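Local coordinates for protein 2-dehydropantoate 2-reductase (Enterococcus faecium, PDB 3WFI) that acts as a D-mandelate dehydrogenase of the ketopantoate reductase family, an NAD-dependent oxidoreductase with a Rossmann fold, at residues Lys2-Gly7 / Asp69-Ile74; Val203-Leu208 / Gly255-Ser260; Asn223-Val228 / Gly279-Lys284; Thr272-Ile277 / Phe297-Val302. All coordinates share one frame; numbering follows the deposited sequence.

How the contacts relate
Following the chain from the N terminus, contact 1 comes first and closes on its own: it pairs two parallel strands of the Rossmann sheet across 61 intervening residues. The remaining three lie in the helical C-terminal part. Contact 2 opens at 203-208 and closes at 255-260, and contact 3 opens inside that loop at 223-228 but closes beyond it at 279-284, so the two cross. Contact 4, 272-277 with 297-302, starts after contact 2 has closed and crosses contact 3. Contacts 3 and 4 touch: Arg283 NH2 lies 2.9 Å from Asp275 O and Gly279 N 3.1 Å from Ile274 O, probable hydrogen bonds joining helix 278-288 to the loop before it.

Contact 1: Lys2-Gly7 / Asp69-Ile74; sequences KIAIAG and DQVDLI
Asp72 carries its CG anti to its own carbonyl carbon (chi1 -56°), which turns the carboxylate back to the start of strand 2-6, where OD2 receives the backbone N of Lys2 at 2.8 Å. That bond is almost straight, 177° at the hydrogen, and reaches OD2 on its anti side, somewhat out of the carboxylate plane. The carbonyl O of Lys2 is gripped twice, by Asp72 N at 2.8 Å and by Leu73 N at 3.1 Å, just where segment 69-74 turns a corner. Beyond it Ala4 N donates to Leu73 O at 2.8 Å, and Ile3 pairs with Leu73 and Ala4 with Ile74 in parallel register. On the face carrying Ala4, its CB lies 4.0 Å from Val71 CG1, and Ala6 CB meets Ile74 CG2; on the face carrying Ile3, its side chain runs beside that of Leu73, pointing the same way. The Lys2 chain passes Gln70 O and bends at its last torsion; the stronger partner of its NZ is Glu25, and the salt bridge from NZ to Asp69 OD2 is long at 3.6 Å. Strands 2-6 and 71-76 are adjacent parallel strands inside the Rossmann sheet, and Gly7 opens a sequence consistent with its GxGxxG turn. Chemically, the Asp72 carboxylate takes the strand's first N-H on OD2 and Lys95 on OD1, and the positive charge would probably favour its anionic form.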
loop_
_atom_site.group_PDB
_atom_site.type_symbol
_atom_site.label_atom_id
_atom_site.label_comp_id
_atom_site.label_asym_id
_atom_site.label_seq_id
_atom_site.Cartn_x
_atom_site.Cartn_y
_atom_site.Cartn_z
ATOM N N LYS B 2 -28.758 -25.995 -27.084
ATOM C CA LYS B 2 -27.717 -25.389 -27.910
ATOM C C LYS B 2 -26.729 -24.751 -26.950
ATOM O O LYS B 2 -27.095 -23.865 -26.176
ATOM C CB LYS B 2 -28.297 -24.325 -28.839
ATOM C CG LYS B 2 -29.107 -24.874 -30.011
ATOM C CD LYS B 2 -29.778 -23.709 -30.759
ATOM C CE LYS B 2 -30.981 -24.065 -31.616
ATOM N NZ LYS B 2 -30.585 -24.900 -32.769
ATOM N N ILE B 3 -25.482 -25.208 -26.995
ATOM C CA ILE B 3 -24.473 -24.797 -26.021
ATOM C C ILE B 3 -23.283 -24.178 -26.740
ATOM O O ILE B 3 -22.794 -24.727 -27.737
ATOM C CB ILE B 3 -23.994 -26.003 -25.199
ATOM C CG1 ILE B 3 -25.191 -26.760 -24.623
ATOM C CG2 ILE B 3 -23.031 -25.567 -24.105
ATOM C CD1 ILE B 3 -24.832 -28.111 -24.030
ATOM N N ALA B 4 -22.854 -23.011 -26.282
ATOM C CA ALA B 4 -21.607 -22.418 -26.747
ATOM C C ALA B 4 -20.540 -22.646 -25.682
ATOM O O ALA B 4 -20.770 -22.409 -24.490
ATOM C CB ALA B 4 -21.777 -20.935 -27.021
ATOM N N ILE B 5 -19.378 -23.110 -26.131
ATOM C CA ILE B 5 -18.206 -23.271 -25.286
ATOM C C ILE B 5 -17.289 -22.086 -25.568
ATOM O O ILE B 5 -16.628 -22.047 -26.602
ATOM C CB ILE B 5 -17.470 -24.585 -25.587
ATOM C CG1 ILE B 5 -18.429 -25.789 -25.488
ATOM C CG2 ILE B 5 -16.290 -24.778 -24.635
ATOM C CD1 ILE B 5 -18.978 -26.054 -24.112
ATOM N N ALA B 6 -17.305 -21.103 -24.668
ATOM C CA ALA B 6 -16.562 -19.838 -24.841
ATOM C C ALA B 6 -15.186 -20.021 -24.238
ATOM O O ALA B 6 -14.982 -19.795 -23.035
ATOM C CB ALA B 6 -17.282 -18.695 -24.165
ATOM N N GLY B 7 -14.257 -20.478 -25.078
ATOM C CA GLY B 7 -12.928 -20.899 -24.634
ATOM C C GLY B 7 -12.773 -22.394 -24.854
ATOM O O GLY B 7 -13.145 -23.203 -23.997
ATOM N N ASP B 69 -26.299 -19.745 -34.851
ATOM C CA ASP B 69 -27.542 -19.723 -34.073
ATOM C C ASP B 69 -27.308 -19.242 -32.651
ATOM O O ASP B 69 -26.276 -19.525 -32.032
ATOM C CB ASP B 69 -28.159 -21.123 -33.937
ATOM C CG ASP B 69 -28.622 -21.705 -35.240
ATOM O OD1 ASP B 69 -28.776 -20.972 -36.237
ATOM O OD2 ASP B 69 -28.846 -22.930 -35.250
ATOM N N GLN B 70 -28.303 -18.556 -32.111
ATOM C CA GLN B 70 -28.292 -18.196 -30.711
ATOM C C GLN B 70 -28.350 -19.462 -29.859
ATOM O O GLN B 70 -28.813 -20.516 -30.314
ATOM C CB GLN B 70 -29.440 -17.237 -30.415
ATOM C CG GLN B 70 -29.249 -15.877 -31.080
ATOM C CD GLN B 70 -30.304 -14.873 -30.656
ATOM O OE1 GLN B 70 -31.496 -15.160 -30.704
ATOM N NE2 GLN B 70 -29.872 -13.679 -30.276
ATOM N N VAL B 71 -27.851 -19.377 -28.630
ATOM C CA VAL B 71 -27.703 -20.567 -27.790
ATOM C C VAL B 71 -28.502 -20.470 -26.509
ATOM O O VAL B 71 -28.832 -19.372 -26.052
ATOM C CB VAL B 71 -26.221 -20.851 -27.418
ATOM C CG1 VAL B 71 -25.413 -21.115 -28.669
ATOM C CG2 VAL B 71 -25.611 -19.710 -26.614
ATOM N N ASP B 72 -28.783 -21.635 -25.932
ATOM C CA ASP B 72 -29.489 -21.754 -24.660
ATOM C C ASP B 72 -28.519 -21.617 -23.487
ATOM O O ASP B 72 -28.895 -21.177 -22.403
ATOM C CB ASP B 72 -30.185 -23.126 -24.558
ATOM C CG ASP B 72 -31.128 -23.403 -25.719
ATOM O OD1 ASP B 72 -32.003 -22.550 -25.999
ATOM O OD2 ASP B 72 -30.994 -24.469 -26.343
ATOM N N LEU B 73 -27.270 -22.002 -23.707
ATOM C CA LEU B 73 -26.297 -22.031 -22.630
ATOM C C LEU B 73 -24.916 -21.677 -23.137
ATOM O O LEU B 73 -24.477 -22.178 -24.171
ATOM C CB LEU B 73 -26.271 -23.418 -21.991
ATOM C CG LEU B 73 -25.192 -23.712 -20.938
ATOM C CD1 LEU B 73 -25.430 -22.932 -19.654
ATOM C CD2 LEU B 73 -25.180 -25.206 -20.649
ATOM N N ILE B 74 -24.243 -20.802 -22.398
ATOM C CA ILE B 74 -22.833 -20.505 -22.616
ATOM C C ILE B 74 -22.061 -21.019 -21.403
ATOM O O ILE B 74 -22.355 -20.649 -20.258
ATOM C CB ILE B 74 -22.602 -18.994 -22.790
ATOM C CG1 ILE B 74 -23.417 -18.447 -23.956
ATOM C CG2 ILE B 74 -21.119 -18.681 -22.985
ATOM C CD1 ILE B 74 -23.407 -16.936 -24.044
#

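Contact 2: Val203-Leu208 / Gly255-Ser260; sequences VNMAEL and GLHYPS
Asn204 sets its CB squarely over the Tyr258 ring, 3.7 Å from the centroid and only 5° off the normal, a CH-pi contact at the heart of the tight part. Its CG sits in the crowded position between backbone N and carbonyl carbon (chi1 62°), and from there OD1 accepts from Glu207 N at 2.7 Å. Asn204 N donates in return to Glu207 OE1 at 3.1 Å, completing a capping box at the start of helix 205-209. Two residues after Asn204, Ala206 N donates to Gly255 O at 2.7 Å; Ala206 CB lies 3.4 Å from the same oxygen, close beside Gly255, which has no side chain there. Met205 N adds a weak bond to His257 O at 3.3 Å. Val203 O, buried beside Tyr258, has no polar partner in the model, and the Val203 side chain packs on Ser308 of the second subunit. Packing slackens toward solvent. Exposed Leu256 touches Ala206 CB with CD1 at 4.1 Å, and the ring of exposed His257 is touched at ND1 by Met205 CE, 3.7 Å away, whose closer neighbour is His257 O. In the fold, the loop 255-260 runs between helices 238-246 and 260-267 and is laid against the start of helix 205-209, while Met205 and Pro259 both rest on Cys198 of helix 194-201.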
loop_
_atom_site.group_PDB
_atom_site.type_symbol
_atom_site.label_atom_id
_atom_site.label_comp_id
_atom_site.label_asym_id
_atom_site.label_seq_id
_atom_site.Cartn_x
_atom_site.Cartn_y
_atom_site.Cartn_z
ATOM N N VAL B 203 8.583 -10.874 -1.042
ATOM C CA VAL B 203 8.747 -11.937 -0.058
ATOM C C VAL B 203 7.945 -13.138 -0.503
ATOM O O VAL B 203 6.963 -12.996 -1.227
ATOM C CB VAL B 203 8.266 -11.486 1.356
ATOM C CG1 VAL B 203 9.216 -10.466 1.958
ATOM C CG2 VAL B 203 6.847 -10.919 1.326
ATOM N N ASN B 204 8.344 -14.327 -0.069
ATOM C CA ASN B 204 7.478 -15.493 -0.204
ATOM C C ASN B 204 6.434 -15.450 0.908
ATOM O O ASN B 204 6.461 -14.559 1.757
ATOM C CB ASN B 204 8.276 -16.820 -0.231
ATOM C CG ASN B 204 9.061 -17.077 1.041
ATOM O OD1 ASN B 204 8.721 -16.598 2.114
ATOM N ND2 ASN B 204 10.125 -17.840 0.920
ATOM N N MET B 205 5.530 -16.417 0.929
ATOM C CA MET B 205 4.435 -16.368 1.881
ATOM C C MET B 205 4.904 -16.580 3.317
ATOM O O MET B 205 4.408 -15.925 4.237
ATOM C CB MET B 205 3.334 -17.346 1.473
ATOM C CG MET B 205 2.539 -16.779 0.305
ATOM S SD MET B 205 1.334 -17.866 -0.426
ATOM C CE MET B 205 2.385 -18.973 -1.370
ATOM N N ALA B 206 5.876 -17.472 3.508
ATOM C CA ALA B 206 6.478 -17.655 4.824
ATOM C C ALA B 206 7.137 -16.377 5.347
ATOM O O ALA B 206 6.995 -16.048 6.522
ATOM C CB ALA B 206 7.490 -18.790 4.805
ATOM N N GLU B 207 7.870 -15.669 4.494
ATOM C CA GLU B 207 8.512 -14.423 4.930
ATOM C C GLU B 207 7.469 -13.330 5.235
ATOM O O GLU B 207 7.624 -12.543 6.170
ATOM C CB GLU B 207 9.542 -13.941 3.909
ATOM C CG GLU B 207 10.769 -14.848 3.719
ATOM C CD GLU B 207 11.591 -14.533 2.466
ATOM O OE1 GLU B 207 11.034 -14.054 1.440
ATOM O OE2 GLU B 207 12.819 -14.800 2.497
ATOM N N LEU B 208 6.393 -13.297 4.463
ATOM C CA LEU B 208 5.307 -12.372 4.777
ATOM C C LEU B 208 4.774 -12.654 6.189
ATOM O O LEU B 208 4.616 -11.733 7.010
ATOM C CB LEU B 208 4.194 -12.488 3.734
ATOM C CG LEU B 208 2.913 -11.710 4.004
ATOM C CD1 LEU B 208 3.176 -10.211 4.093
ATOM C CD2 LEU B 208 1.895 -12.033 2.925
ATOM N N GLY B 255 4.475 -22.236 2.386
ATOM C CA GLY B 255 5.088 -20.952 2.739
ATOM C C GLY B 255 6.299 -20.534 1.917
ATOM O O GLY B 255 6.496 -19.343 1.649
ATOM N N LEU B 256 7.126 -21.502 1.519
ATOM C CA LEU B 256 8.334 -21.183 0.754
ATOM C C LEU B 256 8.005 -20.794 -0.685
ATOM O O LEU B 256 8.862 -20.286 -1.382
ATOM C CB LEU B 256 9.367 -22.325 0.789
ATOM C CG LEU B 256 10.371 -22.438 1.943
ATOM C CD1 LEU B 256 9.927 -21.677 3.177
ATOM C CD2 LEU B 256 10.703 -23.888 2.296
ATOM N N HIS B 257 6.774 -21.056 -1.122
ATOM C CA HIS B 257 6.305 -20.705 -2.460
ATOM C C HIS B 257 6.027 -19.179 -2.581
ATOM O O HIS B 257 5.548 -18.524 -1.638
ATOM C CB HIS B 257 5.103 -21.637 -2.760
ATOM C CG HIS B 257 4.446 -21.470 -4.100
ATOM N ND1 HIS B 257 3.104 -21.161 -4.244
ATOM C CD2 HIS B 257 4.920 -21.662 -5.353
ATOM C CE1 HIS B 257 2.796 -21.128 -5.528
ATOM N NE2 HIS B 257 3.881 -21.424 -6.223
ATOM N N TYR B 258 6.460 -18.606 -3.701
ATOM C CA TYR B 258 6.067 -17.257 -4.101
ATOM C C TYR B 258 4.750 -17.378 -4.865
ATOM O O TYR B 258 4.640 -18.205 -5.771
ATOM C CB TYR B 258 7.132 -16.605 -4.984
ATOM C CG TYR B 258 8.402 -16.243 -4.252
ATOM C CD1 TYR B 258 8.587 -14.961 -3.729
ATOM C CD2 TYR B 258 9.421 -17.180 -4.074
ATOM C CE1 TYR B 258 9.748 -14.616 -3.057
ATOM C CE2 TYR B 258 10.586 -16.847 -3.392
ATOM C CZ TYR B 258 10.742 -15.565 -2.895
ATOM O OH TYR B 258 11.892 -15.221 -2.224
ATOM N N PRO B 259 3.746 -16.559 -4.509
ATOM C CA PRO B 259 2.415 -16.755 -5.101
ATOM C C PRO B 259 2.359 -16.384 -6.582
ATOM O O PRO B 259 3.240 -15.678 -7.069
ATOM C CB PRO B 259 1.513 -15.840 -4.254
ATOM C CG PRO B 259 2.421 -14.799 -3.703
ATOM C CD PRO B 259 3.758 -15.470 -3.514
ATOM N N SER B 260 1.322 -16.846 -7.278
ATOM C CA SER B 260 1.210 -16.665 -8.738
ATOM C C SER B 260 1.403 -15.212 -9.206
ATOM O O SER B 260 2.037 -14.971 -10.236
ATOM C CB SER B 260 -0.131 -17.187 -9.251
ATOM O OG SER B 260 -1.210 -16.372 -8.834
#

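Contact 3: Asn223-Val228 / Gly279-Lys284; sequences NEFAKV and GAISRK
Ile281 places CG1 directly above the Phe225 ring, 3.4 Å from its plane and over its centre, in a CH-pi contact. The isoleucine owes this to its rotamer: CG1 is anti to the carbonyl carbon (chi1 -63°), which aims the ethyl branch at the ring, while the CG2 methyl takes the place anti to the backbone N and comes to 4.2 Å from Glu224 O. The nearest ring atom is CE2, 3.5 Å from Ile281 CG1, and the terminal CD1 folds back over the same side of the ring, 3.8 Å from Phe225 CD2. The two side chains cross at about a right angle, and the aliphatic branch meets the aromatic face over its centre. This is the contact of two helices in the all-helical C-terminal domain of the ketopantoate reductase family: the segment axes come within 9.9 Å and their N-to-C directions diverge by 46°. One turn further along, Val228 turns CG1 anti to its backbone N (chi1 159°), and this methyl lies across the stem of Lys284, 3.5 Å from CD and 3.6 Å from CB. The lysine runs extended as far as CE and bends only at its last torsion, carrying NZ away from the apolar seam to salt bridges with Glu110, Asp111 and Glu232. Helix 180-191 touches Val228, Lys284 and Phe225. Glu224 sends its carboxylate oxygens to the backbone N atoms of Tyr294 and Cys295 at the start of helix 293-308, where a helix N terminus would favour negative charge.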
loop_
_atom_site.group_PDB
_atom_site.type_symbol
_atom_site.label_atom_id
_atom_site.label_comp_id
_atom_site.label_asym_id
_atom_site.label_seq_id
_atom_site.Cartn_x
_atom_site.Cartn_y
_atom_site.Cartn_z
ATOM N N ASN B 223 -11.741 -8.249 5.935
ATOM C CA ASN B 223 -12.941 -7.535 6.370
ATOM C C ASN B 223 -13.587 -6.729 5.272
ATOM O O ASN B 223 -14.805 -6.633 5.209
ATOM C CB ASN B 223 -12.660 -6.677 7.599
ATOM C CG ASN B 223 -12.900 -7.436 8.864
ATOM O OD1 ASN B 223 -14.046 -7.651 9.254
ATOM N ND2 ASN B 223 -11.837 -7.844 9.518
ATOM N N GLU B 224 -12.777 -6.170 4.382
ATOM C CA GLU B 224 -13.307 -5.471 3.219
ATOM C C GLU B 224 -14.042 -6.444 2.285
ATOM O O GLU B 224 -15.175 -6.182 1.878
ATOM C CB GLU B 224 -12.192 -4.719 2.464
ATOM C CG GLU B 224 -11.568 -3.594 3.272
ATOM C CD GLU B 224 -10.537 -2.780 2.510
ATOM O OE1 GLU B 224 -10.273 -3.085 1.328
ATOM O OE2 GLU B 224 -9.962 -1.854 3.122
ATOM N N PHE B 225 -13.405 -7.561 1.955
ATOM C CA PHE B 225 -14.061 -8.634 1.183
ATOM C C PHE B 225 -15.400 -9.045 1.821
ATOM O O PHE B 225 -16.418 -9.194 1.136
ATOM C CB PHE B 225 -13.146 -9.872 1.087
ATOM C CG PHE B 225 -12.138 -9.824 -0.038
ATOM C CD1 PHE B 225 -11.056 -8.955 -0.000
ATOM C CD2 PHE B 225 -12.251 -10.699 -1.134
ATOM C CE1 PHE B 225 -10.113 -8.937 -1.024
ATOM C CE2 PHE B 225 -11.317 -10.684 -2.159
ATOM C CZ PHE B 225 -10.241 -9.808 -2.096
ATOM N N ALA B 226 -15.387 -9.219 3.143
ATOM C CA ALA B 226 -16.567 -9.687 3.886
ATOM C C ALA B 226 -17.718 -8.675 3.916
ATOM O O ALA B 226 -18.883 -9.061 3.845
ATOM C CB ALA B 226 -16.168 -10.065 5.291
ATOM N N LYS B 227 -17.387 -7.388 4.036
ATOM C CA LYS B 227 -18.398 -6.324 4.005
ATOM C C LYS B 227 -19.114 -6.282 2.664
ATOM O O LYS B 227 -20.336 -6.149 2.601
ATOM C CB LYS B 227 -17.773 -4.955 4.298
ATOM C CG LYS B 227 -17.694 -4.601 5.758
ATOM C CD LYS B 227 -17.189 -3.176 5.988
ATOM C CE LYS B 227 -16.995 -2.900 7.487
ATOM N NZ LYS B 227 -15.915 -3.713 8.135
ATOM N N VAL B 228 -18.343 -6.416 1.593
ATOM C CA VAL B 228 -18.881 -6.451 0.254
ATOM C C VAL B 228 -19.694 -7.745 0.017
ATOM O O VAL B 228 -20.802 -7.696 -0.546
ATOM C CB VAL B 228 -17.726 -6.260 -0.759
ATOM C CG1 VAL B 228 -18.070 -6.778 -2.128
ATOM C CG2 VAL B 228 -17.337 -4.783 -0.805
ATOM N N GLY B 279 -9.275 -5.410 -7.126
ATOM C CA GLY B 279 -9.990 -4.425 -7.947
ATOM C C GLY B 279 -11.473 -4.704 -8.033
ATOM O O GLY B 279 -12.290 -3.782 -8.078
ATOM N N ALA B 280 -11.825 -5.988 -8.044
ATOM C CA ALA B 280 -13.225 -6.399 -8.127
ATOM C C ALA B 280 -13.939 -5.998 -6.853
ATOM O O ALA B 280 -15.072 -5.525 -6.887
ATOM C CB ALA B 280 -13.312 -7.910 -8.364
ATOM N N ILE B 281 -13.252 -6.159 -5.721
ATOM C CA ILE B 281 -13.789 -5.723 -4.428
ATOM C C ILE B 281 -13.900 -4.190 -4.369
ATOM O O ILE B 281 -14.898 -3.660 -3.852
ATOM C CB ILE B 281 -12.949 -6.283 -3.261
ATOM C CG1 ILE B 281 -13.005 -7.820 -3.248
ATOM C CG2 ILE B 281 -13.394 -5.711 -1.921
ATOM C CD1 ILE B 281 -14.401 -8.406 -3.290
ATOM N N SER B 282 -12.907 -3.483 -4.913
ATOM C CA SER B 282 -12.982 -2.014 -4.997
ATOM C C SER B 282 -14.196 -1.562 -5.808
ATOM O O SER B 282 -14.918 -0.676 -5.393
ATOM C CB SER B 282 -11.715 -1.433 -5.612
ATOM O OG SER B 282 -10.590 -1.676 -4.769
ATOM N N ARG B 283 -14.415 -2.199 -6.958
ATOM C CA ARG B 283 -15.559 -1.862 -7.813
ATOM C C ARG B 283 -16.914 -2.091 -7.134
ATOM O O ARG B 283 -17.782 -1.211 -7.161
ATOM C CB ARG B 283 -15.467 -2.608 -9.149
ATOM C CG ARG B 283 -14.457 -1.965 -10.087
ATOM C CD ARG B 283 -14.529 -2.534 -11.501
ATOM N NE ARG B 283 -14.297 -3.977 -11.580
ATOM C CZ ARG B 283 -13.114 -4.572 -11.464
ATOM N NH1 ARG B 283 -12.002 -3.868 -11.227
ATOM N NH2 ARG B 283 -13.044 -5.893 -11.586
ATOM N N LYS B 284 -17.087 -3.249 -6.514
ATOM C CA LYS B 284 -18.295 -3.544 -5.735
ATOM C C LYS B 284 -18.465 -2.569 -4.567
ATOM O O LYS B 284 -19.583 -2.109 -4.276
ATOM C CB LYS B 284 -18.251 -4.976 -5.185
ATOM C CG LYS B 284 -18.449 -6.085 -6.210
ATOM C CD LYS B 284 -18.145 -7.443 -5.586
ATOM C CE LYS B 284 -18.162 -8.586 -6.598
ATOM N NZ LYS B 284 -19.515 -8.762 -7.174
#

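Contact 4: Thr272-Ile277 / Phe297-Val302; sequences TEIDYI and FLTELV
Thr272 OG1 is held by two polar partners, a hydrogen bond with Glu306 OE2 and a weak one from Ile274 N at 3.3 Å; Val302 CG1 packs against it at 3.4 Å across the contact. The bond from Ile274 N closes an ST turn, though weakly, ahead of the 3-10 segment around Ile274-Tyr276. Ile274 contributes the largest share of the buried surface. With CG1 anti to its backbone N (chi1 -168°), the ethyl branch reaches toward helix 293-308, putting CG1 3.8 Å from Thr299 CA and CD1 4.1 Å from Val302 CG2, while the Ile274 CG2 methyl meets Val302 CG1 at 4.0 Å. Next to it, Asp275 OD1 lies 3.6 Å from the Thr299 CG2 methyl; this oxygen is held by His303 NE2, and the Thr299 hydroxyl bonds to Cys295 O within its own helix. The loop itself carries Glu273, an NAD(+)-binding residue, although no cofactor is bound to this chain. Ile274, Thr272 and Asp275 thus pack a cofactor-site loop of the C-terminal domain against a helix at the subunit boundary, where Glu300 forms a salt bridge to Lys216 of the second subunit.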
loop_
_atom_site.group_PDB
_atom_site.type_symbol
_atom_site.label_atom_id
_atom_site.label_comp_id
_atom_site.label_asym_id
_atom_site.label_seq_id
_atom_site.Cartn_x
_atom_site.Cartn_y
_atom_site.Cartn_z
ATOM N N THR B 272 -0.399 -8.245 -13.941
ATOM C CA THR B 272 -1.085 -9.067 -12.965
ATOM C C THR B 272 -2.598 -9.033 -13.156
ATOM O O THR B 272 -3.132 -8.187 -13.862
ATOM C CB THR B 272 -0.760 -8.606 -11.521
ATOM O OG1 THR B 272 -1.375 -7.335 -11.271
ATOM C CG2 THR B 272 0.764 -8.501 -11.300
ATOM N N GLU B 273 -3.269 -9.970 -12.497
ATOM C CA GLU B 273 -4.721 -10.028 -12.441
ATOM C C GLU B 273 -5.297 -9.199 -11.297
ATOM O O GLU B 273 -6.443 -9.416 -10.911
ATOM C CB GLU B 273 -5.174 -11.462 -12.224
ATOM C CG GLU B 273 -4.836 -12.371 -13.368
ATOM C CD GLU B 273 -5.540 -13.702 -13.222
ATOM O OE1 GLU B 273 -5.563 -14.220 -12.079
ATOM O OE2 GLU B 273 -6.094 -14.179 -14.228
ATOM N N ILE B 274 -4.531 -8.234 -10.787
ATOM C CA ILE B 274 -4.946 -7.470 -9.607
ATOM C C ILE B 274 -6.341 -6.821 -9.777
ATOM O O ILE B 274 -7.136 -6.791 -8.823
ATOM C CB ILE B 274 -3.864 -6.442 -9.193
ATOM C CG1 ILE B 274 -4.155 -5.849 -7.814
ATOM C CG2 ILE B 274 -3.733 -5.338 -10.223
ATOM C CD1 ILE B 274 -3.953 -6.800 -6.661
ATOM N N ASP B 275 -6.664 -6.354 -10.982
ATOM C CA ASP B 275 -7.966 -5.697 -11.198
ATOM C C ASP B 275 -9.146 -6.658 -11.057
ATOM O O ASP B 275 -10.280 -6.208 -10.881
ATOM C CB ASP B 275 -8.043 -4.987 -12.552
ATOM C CG ASP B 275 -7.119 -3.805 -12.651
ATOM O OD1 ASP B 275 -6.949 -3.058 -11.654
ATOM O OD2 ASP B 275 -6.557 -3.592 -13.741
ATOM N N TYR B 276 -8.876 -7.968 -11.124
ATOM C CA TYR B 276 -9.906 -8.995 -11.017
ATOM C C TYR B 276 -9.921 -9.660 -9.656
ATOM O O TYR B 276 -10.743 -10.546 -9.406
ATOM C CB TYR B 276 -9.723 -10.030 -12.133
ATOM C CG TYR B 276 -9.788 -9.327 -13.452
ATOM C CD1 TYR B 276 -11.007 -9.051 -14.043
ATOM C CD2 TYR B 276 -8.638 -8.832 -14.052
ATOM C CE1 TYR B 276 -11.079 -8.353 -15.234
ATOM C CE2 TYR B 276 -8.696 -8.126 -15.244
ATOM C CZ TYR B 276 -9.923 -7.885 -15.824
ATOM O OH TYR B 276 -9.996 -7.183 -17.010
ATOM N N ILE B 277 -9.054 -9.197 -8.754
ATOM C CA ILE B 277 -9.045 -9.689 -7.389
ATOM C C ILE B 277 -9.399 -8.531 -6.453
ATOM O O ILE B 277 -10.577 -8.272 -6.215
ATOM C CB ILE B 277 -7.707 -10.387 -7.046
ATOM C CG1 ILE B 277 -7.377 -11.419 -8.116
ATOM C CG2 ILE B 277 -7.785 -11.052 -5.678
ATOM C CD1 ILE B 277 -5.936 -11.919 -8.088
ATOM N N PHE B 297 -5.746 0.664 -2.332
ATOM C CA PHE B 297 -4.307 0.981 -2.185
ATOM C C PHE B 297 -3.415 -0.150 -2.702
ATOM O O PHE B 297 -2.442 0.103 -3.415
ATOM C CB PHE B 297 -4.002 1.276 -0.712
ATOM C CG PHE B 297 -2.725 2.050 -0.457
ATOM C CD1 PHE B 297 -2.315 2.257 0.851
ATOM C CD2 PHE B 297 -1.959 2.609 -1.481
ATOM C CE1 PHE B 297 -1.170 2.964 1.139
ATOM C CE2 PHE B 297 -0.805 3.313 -1.193
ATOM C CZ PHE B 297 -0.405 3.494 0.116
ATOM N N LEU B 298 -3.747 -1.385 -2.353
ATOM C CA LEU B 298 -2.973 -2.527 -2.807
ATOM C C LEU B 298 -3.013 -2.612 -4.337
ATOM O O LEU B 298 -2.001 -2.888 -4.976
ATOM C CB LEU B 298 -3.475 -3.829 -2.172
ATOM C CG LEU B 298 -2.591 -5.061 -2.390
ATOM C CD1 LEU B 298 -1.132 -4.780 -2.054
ATOM C CD2 LEU B 298 -3.088 -6.236 -1.568
ATOM N N THR B 299 -4.196 -2.369 -4.915
ATOM C CA THR B 299 -4.334 -2.369 -6.355
ATOM C C THR B 299 -3.471 -1.270 -6.969
ATOM O O THR B 299 -2.726 -1.499 -7.929
ATOM C CB THR B 299 -5.813 -2.206 -6.758
ATOM O OG1 THR B 299 -6.557 -3.323 -6.246
ATOM C CG2 THR B 299 -5.971 -2.145 -8.260
ATOM N N GLU B 300 -3.567 -0.073 -6.405
ATOM C CA GLU B 300 -2.763 1.048 -6.865
ATOM C C GLU B 300 -1.254 0.739 -6.758
ATOM O O GLU B 300 -0.486 1.071 -7.662
ATOM C CB GLU B 300 -3.129 2.293 -6.066
ATOM C CG GLU B 300 -4.480 2.874 -6.474
ATOM C CD GLU B 300 -5.182 3.587 -5.351
ATOM O OE1 GLU B 300 -4.525 3.904 -4.328
ATOM O OE2 GLU B 300 -6.400 3.809 -5.488
ATOM N N LEU B 301 -0.841 0.113 -5.654
ATOM C CA LEU B 301 0.570 -0.207 -5.457
ATOM C C LEU B 301 1.089 -1.250 -6.448
ATOM O O LEU B 301 2.202 -1.106 -6.990
ATOM C CB LEU B 301 0.809 -0.703 -4.034
ATOM C CG LEU B 301 0.775 0.370 -2.962
ATOM C CD1 LEU B 301 0.633 -0.272 -1.581
ATOM C CD2 LEU B 301 2.018 1.241 -3.050
ATOM N N VAL B 302 0.289 -2.274 -6.709
ATOM C CA VAL B 302 0.690 -3.319 -7.654
ATOM C C VAL B 302 0.820 -2.724 -9.043
ATOM O O VAL B 302 1.776 -3.016 -9.764
ATOM C CB VAL B 302 -0.267 -4.517 -7.622
ATOM C CG1 VAL B 302 -0.003 -5.469 -8.775
ATOM C CG2 VAL B 302 -0.134 -5.250 -6.300
#